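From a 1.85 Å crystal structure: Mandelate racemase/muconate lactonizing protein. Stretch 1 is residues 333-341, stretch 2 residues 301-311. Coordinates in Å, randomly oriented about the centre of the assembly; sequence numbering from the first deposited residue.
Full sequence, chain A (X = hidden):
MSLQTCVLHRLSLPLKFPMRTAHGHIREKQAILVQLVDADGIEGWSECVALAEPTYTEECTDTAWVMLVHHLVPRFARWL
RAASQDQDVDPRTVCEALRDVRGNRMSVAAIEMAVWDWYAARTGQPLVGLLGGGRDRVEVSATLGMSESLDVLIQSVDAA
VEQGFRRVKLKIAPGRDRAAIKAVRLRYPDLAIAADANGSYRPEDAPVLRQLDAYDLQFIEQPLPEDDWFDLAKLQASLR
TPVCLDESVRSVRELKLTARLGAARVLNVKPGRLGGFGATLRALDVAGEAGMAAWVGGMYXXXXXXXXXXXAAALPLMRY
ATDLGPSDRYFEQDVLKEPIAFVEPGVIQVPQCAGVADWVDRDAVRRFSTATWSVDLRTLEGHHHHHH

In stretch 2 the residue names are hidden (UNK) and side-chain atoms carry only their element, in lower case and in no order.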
# COMPACT_ATOMS: atom_id res chain seq x y z
N GLN A 333 0.58 -13.64 -29.74
CA GLN A 333 0.89 -12.36 -30.34
C GLN A 333 1.09 -11.34 -29.21
O GLN A 333 0.17 -11.11 -28.41
CB GLN A 333 -0.29 -11.92 -31.21
CG GLN A 333 -0.21 -10.47 -31.66
CD GLN A 333 0.75 -10.31 -32.81
OE1 GLN A 333 0.49 -10.82 -33.92
NE2 GLN A 333 1.87 -9.62 -32.56
N ASP A 334 2.28 -10.75 -29.19
CA ASP A 334 2.75 -9.77 -28.20
C ASP A 334 2.80 -8.36 -28.85
O ASP A 334 2.45 -8.21 -30.02
CB ASP A 334 4.14 -10.24 -27.72
CG ASP A 334 4.58 -9.64 -26.37
OD1 ASP A 334 3.92 -8.73 -25.90
OD2 ASP A 334 5.63 -10.06 -25.82
N VAL A 335 3.21 -7.34 -28.11
CA VAL A 335 3.16 -5.96 -28.60
C VAL A 335 4.45 -5.46 -29.28
O VAL A 335 4.60 -4.26 -29.57
CB VAL A 335 2.74 -5.01 -27.45
CG1 VAL A 335 1.55 -5.62 -26.69
CG2 VAL A 335 3.91 -4.83 -26.48
N LEU A 336 5.35 -6.38 -29.58
CA LEU A 336 6.59 -6.06 -30.30
C LEU A 336 6.56 -6.63 -31.71
O LEU A 336 5.95 -7.64 -31.94
CB LEU A 336 7.81 -6.63 -29.56
CG LEU A 336 7.97 -6.19 -28.08
CD1 LEU A 336 9.24 -6.86 -27.54
CD2 LEU A 336 8.09 -4.68 -28.01
N LYS A 337 7.18 -5.94 -32.65
CA LYS A 337 7.23 -6.42 -34.06
C LYS A 337 7.95 -7.78 -34.12
O LYS A 337 7.55 -8.71 -34.82
CB LYS A 337 7.95 -5.37 -34.93
CG LYS A 337 7.33 -3.95 -34.98
CD LYS A 337 8.38 -2.92 -35.50
CE LYS A 337 7.76 -1.51 -35.75
NZ LYS A 337 8.81 -0.45 -36.05
N GLU A 338 8.97 -7.89 -33.29
CA GLU A 338 9.83 -9.08 -33.15
C GLU A 338 9.85 -9.61 -31.70
O GLU A 338 10.42 -8.92 -30.82
CB GLU A 338 11.27 -8.65 -33.47
CG GLU A 338 11.46 -8.29 -34.96
CD GLU A 338 11.27 -9.53 -35.81
OE1 GLU A 338 12.15 -10.42 -35.70
OE2 GLU A 338 10.22 -9.63 -36.50
N PRO A 339 9.34 -10.85 -31.47
CA PRO A 339 9.19 -11.39 -30.11
C PRO A 339 10.55 -11.44 -29.40
O PRO A 339 11.59 -11.57 -30.06
CB PRO A 339 8.65 -12.82 -30.35
CG PRO A 339 9.09 -13.17 -31.72
CD PRO A 339 9.18 -11.89 -32.50
N ILE A 340 10.52 -11.38 -28.08
CA ILE A 340 11.71 -11.64 -27.28
C ILE A 340 12.00 -13.15 -27.29
O ILE A 340 11.12 -13.95 -27.05
CB ILE A 340 11.59 -11.05 -25.82
CG1 ILE A 340 11.42 -9.51 -25.83
CG2 ILE A 340 12.76 -11.52 -24.92
CD1 ILE A 340 12.58 -8.71 -26.39
N ALA A 341 13.22 -13.54 -27.65
CA ALA A 341 13.53 -14.98 -27.81
C ALA A 341 14.90 -15.30 -27.25
O ALA A 341 15.69 -14.42 -27.05
CB ALA A 341 13.46 -15.40 -29.32
N UNK A 301 4.71 -10.03 -18.10
CA UNK A 301 4.80 -8.72 -18.76
C UNK A 301 4.50 -8.84 -20.27
O UNK A 301 4.90 -9.81 -20.88
c UNK A 301 6.20 -8.09 -18.66
o UNK A 301 6.99 -9.90 -16.61
c UNK A 301 7.07 -8.68 -16.31
c UNK A 301 6.67 -7.58 -17.30
o UNK A 301 7.43 -8.30 -15.17
N UNK A 302 3.85 -7.84 -20.86
CA UNK A 302 3.99 -7.67 -22.32
C UNK A 302 5.44 -7.37 -22.72
O UNK A 302 6.39 -7.20 -21.90
o UNK A 302 3.91 -5.32 -22.74
c UNK A 302 3.16 -6.53 -22.92
c UNK A 302 1.71 -6.39 -22.26
N UNK A 303 5.63 -7.27 -24.02
CA UNK A 303 7.00 -7.04 -24.54
C UNK A 303 7.69 -5.84 -24.00
O UNK A 303 8.91 -5.86 -23.82
N UNK A 304 6.93 -4.79 -23.71
CA UNK A 304 7.49 -3.54 -23.19
C UNK A 304 8.12 -3.70 -21.80
O UNK A 304 9.29 -3.39 -21.60
c UNK A 304 6.42 -2.37 -23.26
c UNK A 304 6.16 -2.05 -24.78
c UNK A 304 6.92 -1.10 -22.53
N UNK A 305 7.31 -4.08 -20.83
CA UNK A 305 7.80 -4.53 -19.52
C UNK A 305 8.89 -5.61 -19.53
O UNK A 305 9.82 -5.56 -18.73
N UNK A 306 8.81 -6.56 -20.46
CA UNK A 306 9.81 -7.63 -20.51
C UNK A 306 11.17 -7.06 -20.96
O UNK A 306 12.22 -7.39 -20.39
n UNK A 306 8.33 -11.23 -21.78
n UNK A 306 6.75 -11.97 -20.33
c UNK A 306 9.36 -8.74 -21.45
c UNK A 306 8.00 -12.00 -20.77
c UNK A 306 10.34 -9.91 -21.59
c UNK A 306 9.68 -11.09 -22.28
n UNK A 306 8.92 -12.76 -20.17
N UNK A 307 11.14 -6.22 -21.98
CA UNK A 307 12.35 -5.48 -22.45
C UNK A 307 13.01 -4.67 -21.34
O UNK A 307 14.21 -4.84 -21.07
c UNK A 307 13.18 -3.55 -23.89
c UNK A 307 12.06 -4.60 -23.70
c UNK A 307 11.97 -5.51 -24.88
N UNK A 308 12.22 -3.86 -20.64
CA UNK A 308 12.72 -3.07 -19.49
C UNK A 308 13.28 -3.90 -18.33
O UNK A 308 14.23 -3.47 -17.67
c UNK A 308 11.44 -0.89 -19.84
n UNK A 308 10.46 0.06 -19.60
c UNK A 308 10.55 1.02 -20.51
n UNK A 308 11.55 0.73 -21.34
c UNK A 308 11.62 -2.10 -18.97
c UNK A 308 12.11 -0.47 -20.95
N UNK A 309 12.67 -5.09 -18.11
CA UNK A 309 13.03 -6.00 -17.05
C UNK A 309 14.33 -6.71 -17.44
O UNK A 309 15.19 -6.92 -16.63
N UNK A 310 14.47 -7.10 -18.70
CA UNK A 310 15.81 -7.58 -19.15
C UNK A 310 16.93 -6.53 -19.08
O UNK A 310 18.03 -6.86 -18.74
c UNK A 310 14.13 -9.59 -22.05
c UNK A 310 14.75 -9.40 -20.63
c UNK A 310 15.70 -8.20 -20.53
c UNK A 310 15.35 -10.77 -20.22
N UNK A 311 16.66 -5.26 -19.37
CA UNK A 311 17.63 -4.20 -19.16
C UNK A 311 18.05 -4.06 -17.68
O UNK A 311 19.21 -3.98 -17.38
c UNK A 311 16.32 -1.99 -22.02
c UNK A 311 17.11 -3.02 -21.29
c UNK A 311 17.12 -2.89 -19.75
c UNK A 311 17.85 -1.68 -19.19
O HOH W 1 6.20 -10.58 -23.21

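Position 301 carries three carbons in a row, the third bearing two oxygens. That is a carboxylate on a two-methylene stem, a glutamate, E301. Its CA-to-CB bond points sideways, and its carboxylate does not reach stretch 1, so its part here falls to its backbone carbonyl, considered below.

Position 302 has one carbon bearing an oxygen and a second carbon: threonine, T302. The residue sits just before the helix, and its OG1 accepts from the backbone N of position 304 at 3.2 Å, a capping bond that satisfies an amide in the first turn, where no earlier carbonyl is available. V335 CG2 lies 3.8 Å from T302 OG1.

Position 303 has no side-chain atoms and is therefore glycine, G303. Its N donates to D334 OD1 at 2.9 Å, so a side chain from stretch 1 serves another free amide at the helix start. L336 CD1 packs 3.7 Å from G303 CA. A CB built here would point toward stretch 1 and fall 2.4 Å from L336 CG, a clash; the bare backbone is what lets the leucine come so near.

Position 304 shows a carbon carrying two more carbons, three in all, which makes it valine, V304. Its CA-to-CB bond points sideways to stretch 1, and V304 CG2 meets V335 CG2 at 4.0 Å, a contact between two buried apolar branches.

Position 305 is again without side-chain atoms: glycine, G305. It does not touch stretch 1. An ideal CB would come 2.9 Å from E301 CG, so the missing side chain makes room for the glutamate stem.

Position 306 has three carbons, a nitrogen, and then a carbon with two further nitrogens, the guanidinium of arginine, R306. Its stem packs against I340, with R306 CD 4.0 Å from I340 CB, while R306 NH2 donates to E301 O at 2.9 Å. Water 1 accepts from R306 NE at 2.6 Å and donates to E301 O at 2.8 Å and to D334 OD2 at 2.7 Å, linking the buried arginine to the aspartate.

Position 307 has a carbon bearing two carbons, valine again, V307. Its CG2 is 3.6 Å from I340 CD1 and 4.0 Å from L336 CD1, a compact branch serving two neighbours.

Position 308 has one carbon followed by a five-membered ring of three carbons and two nitrogens, histidine, H308; it lies out of reach of stretch 1.

Position 309 lacks side-chain atoms: glycine, G309. An ideal CB would be crowded by G305 O at 3.2 Å.

Position 310 has four carbons forked at the second, leucine, L310, whose CD1 reaches I340 CG2 at 3.7 Å.

Position 311 has four carbons forked at the first, one arm two carbons long: isoleucine, I311, out of reach.

The contact thus has a polar end and an apolar flank. D334 takes the G303 amide directly and reaches R306 and E301 O through water, while V335, L336 and I340 pack along the helix; the whole contact buries 367 Å², both sides summed.

Stretch 2 (301-311) ETGVGRVHGLI
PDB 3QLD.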